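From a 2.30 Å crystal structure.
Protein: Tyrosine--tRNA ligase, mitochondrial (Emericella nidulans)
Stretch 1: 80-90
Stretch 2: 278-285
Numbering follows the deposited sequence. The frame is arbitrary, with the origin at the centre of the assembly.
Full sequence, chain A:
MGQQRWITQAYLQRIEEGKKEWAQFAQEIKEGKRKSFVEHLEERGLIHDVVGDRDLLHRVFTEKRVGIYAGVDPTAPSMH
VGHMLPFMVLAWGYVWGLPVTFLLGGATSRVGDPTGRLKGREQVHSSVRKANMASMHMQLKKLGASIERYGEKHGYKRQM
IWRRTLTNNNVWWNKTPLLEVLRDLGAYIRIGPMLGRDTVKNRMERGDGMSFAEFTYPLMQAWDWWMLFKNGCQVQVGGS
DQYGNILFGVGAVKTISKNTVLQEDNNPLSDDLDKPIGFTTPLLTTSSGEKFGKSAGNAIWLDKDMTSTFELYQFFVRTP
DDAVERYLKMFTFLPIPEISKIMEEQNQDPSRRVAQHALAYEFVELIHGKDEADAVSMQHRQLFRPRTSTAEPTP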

# COMPACT_ATOMS: atom_id res chain seq x y z
N HIS A 80 7.91 -20.10 20.35
CA HIS A 80 8.97 -20.72 21.13
C HIS A 80 9.36 -19.77 22.25
O HIS A 80 8.83 -18.66 22.36
CB HIS A 80 10.18 -21.06 20.26
CG HIS A 80 10.67 -19.92 19.42
ND1 HIS A 80 11.71 -19.11 19.82
CD2 HIS A 80 10.27 -19.47 18.21
CE1 HIS A 80 11.92 -18.20 18.88
NE2 HIS A 80 11.06 -18.40 17.90
N VAL A 81 10.30 -20.20 23.09
CA VAL A 81 10.67 -19.45 24.29
C VAL A 81 11.14 -18.04 23.94
O VAL A 81 11.00 -17.12 24.74
CB VAL A 81 11.75 -20.21 25.09
CG1 VAL A 81 12.30 -19.35 26.22
CG2 VAL A 81 11.18 -21.50 25.64
N GLY A 82 11.70 -17.87 22.74
CA GLY A 82 12.18 -16.58 22.30
C GLY A 82 11.10 -15.51 22.13
O GLY A 82 11.41 -14.33 22.02
N HIS A 83 9.84 -15.93 22.12
CA HIS A 83 8.71 -15.00 21.99
C HIS A 83 8.14 -14.54 23.33
O HIS A 83 7.31 -13.64 23.37
CB HIS A 83 7.56 -15.62 21.20
CG HIS A 83 7.83 -15.80 19.73
ND1 HIS A 83 8.17 -17.02 19.18
CD2 HIS A 83 7.76 -14.93 18.70
CE1 HIS A 83 8.32 -16.88 17.88
NE2 HIS A 83 8.08 -15.62 17.56
N MET A 84 8.57 -15.17 24.41
CA MET A 84 7.81 -15.10 25.65
C MET A 84 7.85 -13.79 26.44
O MET A 84 6.85 -13.43 27.06
CB MET A 84 8.26 -16.23 26.59
CG MET A 84 7.59 -17.57 26.32
SD MET A 84 5.79 -17.47 26.25
CE MET A 84 5.41 -16.92 27.92
N LEU A 85 8.97 -13.08 26.43
CA LEU A 85 9.13 -11.96 27.36
C LEU A 85 8.09 -10.86 27.15
O LEU A 85 7.53 -10.35 28.12
CB LEU A 85 10.55 -11.38 27.29
CG LEU A 85 11.68 -12.30 27.75
CD1 LEU A 85 12.99 -11.53 27.87
CD2 LEU A 85 11.36 -13.01 29.07
N PRO A 86 7.81 -10.48 25.89
CA PRO A 86 6.72 -9.52 25.72
C PRO A 86 5.39 -10.04 26.26
O PRO A 86 4.56 -9.26 26.74
CB PRO A 86 6.66 -9.32 24.21
CG PRO A 86 8.03 -9.61 23.74
CD PRO A 86 8.54 -10.71 24.63
N PHE A 87 5.18 -11.35 26.19
CA PHE A 87 3.94 -11.93 26.68
C PHE A 87 3.97 -12.13 28.20
O PHE A 87 2.93 -12.18 28.84
CB PHE A 87 3.64 -13.25 25.96
CG PHE A 87 3.39 -13.07 24.49
CD1 PHE A 87 2.32 -12.30 24.05
CD2 PHE A 87 4.20 -13.66 23.54
CE1 PHE A 87 2.08 -12.12 22.71
CE2 PHE A 87 3.96 -13.49 22.19
CZ PHE A 87 2.89 -12.72 21.77
N MET A 88 5.17 -12.23 28.77
CA MET A 88 5.31 -12.20 30.22
C MET A 88 4.88 -10.82 30.72
O MET A 88 4.28 -10.70 31.79
CB MET A 88 6.74 -12.51 30.65
CG MET A 88 7.21 -13.93 30.35
SD MET A 88 6.18 -15.22 31.09
CE MET A 88 6.20 -14.75 32.82
N VAL A 89 5.20 -9.78 29.96
CA VAL A 89 4.77 -8.42 30.29
C VAL A 89 3.25 -8.32 30.27
O VAL A 89 2.65 -7.72 31.17
CB VAL A 89 5.38 -7.38 29.33
CG1 VAL A 89 4.72 -6.01 29.50
CG2 VAL A 89 6.88 -7.27 29.54
N LEU A 90 2.62 -8.90 29.25
CA LEU A 90 1.16 -8.87 29.15
C LEU A 90 0.52 -9.71 30.26
O LEU A 90 -0.54 -9.37 30.77
CB LEU A 90 0.69 -9.37 27.78
CG LEU A 90 1.09 -8.57 26.54
CD1 LEU A 90 0.39 -9.15 25.31
CD2 LEU A 90 0.77 -7.09 26.69
N GLY A 278 5.93 3.22 24.14
CA GLY A 278 6.21 1.80 24.17
C GLY A 278 7.55 1.47 24.78
O GLY A 278 8.30 2.36 25.17
N PHE A 279 7.84 0.18 24.88
CA PHE A 279 9.13 -0.27 25.38
C PHE A 279 9.43 -1.67 24.88
O PHE A 279 8.55 -2.35 24.36
CB PHE A 279 9.17 -0.22 26.91
CG PHE A 279 8.12 -1.07 27.58
CD1 PHE A 279 6.82 -0.63 27.70
CD2 PHE A 279 8.46 -2.31 28.11
CE1 PHE A 279 5.87 -1.41 28.33
CE2 PHE A 279 7.51 -3.09 28.73
CZ PHE A 279 6.21 -2.64 28.85
N THR A 280 10.69 -2.07 25.02
CA THR A 280 11.13 -3.38 24.55
C THR A 280 11.56 -4.27 25.71
O THR A 280 11.85 -3.78 26.81
CB THR A 280 12.31 -3.25 23.58
OG1 THR A 280 13.41 -2.62 24.24
CG2 THR A 280 11.91 -2.44 22.36
N THR A 281 11.59 -5.57 25.45
CA THR A 281 12.06 -6.55 26.42
C THR A 281 13.47 -6.98 26.02
O THR A 281 13.83 -6.90 24.85
CB THR A 281 11.12 -7.77 26.49
OG1 THR A 281 10.95 -8.32 25.18
CG2 THR A 281 9.75 -7.36 27.04
N PRO A 282 14.28 -7.43 27.00
CA PRO A 282 15.69 -7.76 26.74
C PRO A 282 15.91 -8.92 25.76
O PRO A 282 15.03 -9.76 25.57
CB PRO A 282 16.23 -8.13 28.13
CG PRO A 282 15.04 -8.44 28.95
CD PRO A 282 13.94 -7.58 28.42
N LEU A 283 17.10 -8.95 25.15
CA LEU A 283 17.49 -10.02 24.24
C LEU A 283 18.06 -11.23 24.97
O LEU A 283 18.99 -11.10 25.77
CB LEU A 283 18.53 -9.51 23.24
CG LEU A 283 18.94 -10.47 22.12
CD1 LEU A 283 17.76 -10.83 21.23
CD2 LEU A 283 20.08 -9.88 21.30
N LEU A 284 17.48 -12.39 24.71
CA LEU A 284 17.95 -13.65 25.29
C LEU A 284 19.12 -14.21 24.48
O LEU A 284 19.01 -14.40 23.27
CB LEU A 284 16.81 -14.66 25.36
CG LEU A 284 15.63 -14.20 26.23
CD1 LEU A 284 14.42 -15.11 26.03
CD2 LEU A 284 16.03 -14.16 27.70
N THR A 285 20.24 -14.49 25.16
CA THR A 285 21.41 -15.09 24.51
C THR A 285 21.66 -16.50 25.03
O THR A 285 21.21 -16.86 26.11
CB THR A 285 22.68 -14.25 24.73
OG1 THR A 285 22.99 -14.20 26.13
CG2 THR A 285 22.50 -12.83 24.20

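This is a small, largely apolar packing contact in which one side of a helix, carrying L85 and V89, rests against an extended segment nearly two hundred residues away in sequence. The two stretches bury 365 Å² between them, counting both sides, and no hydrogen bond crosses the interface, so the evidence for association is van der Waals geometry. The backbones come nearest at P86 and T281, whose CA atoms lie 6.2 Å apart.

L85 has the largest covered area, 86 Å². Its CA-to-CB bond points toward the second stretch, and with chi1 in m and chi2 in t its CD1 reaches P282 and L284: L85 CD1 lies 3.9 Å from P282 CG, 3.5 Å from the carbonyl P282 O and 4.0 Å from L284 CD2. L284 is poorly ordered, so its distances, including 4.2 Å from L284 CD1 to V81 O, deserve less weight.

T281 also points toward the helix and presents both its hydroxyl and its methyl to it. T281 OG1 is 3.7 Å from L85 CB and 3.4 Å from P86 CD; both partners are carbons, and the hydroxyl is hydrogen-bonded elsewhere in the structure, so its polarity is satisfied despite these neighbours. The methyl T281 CG2 meets V89 CG2 at 3.8 Å.

One turn beyond L85, V89 touches both F279 and T281. V89 CG1 makes the closest approach to the ring, 3.7 Å from F279 CZ, near the ring plane and at its edge, while V89 CG2, besides packing against T281, also lies 4.3 Å from F279 CE2. The CA-to-CB bond of F279 runs sideways, but chi1 of 59° (p) brings the ring end nearer to the helix.

The spacing of L85 and V89 follows the helical repeat, supported by the bond from V89 N to L85 O at 3.0 Å. F87, between them in sequence, points away and makes no contact.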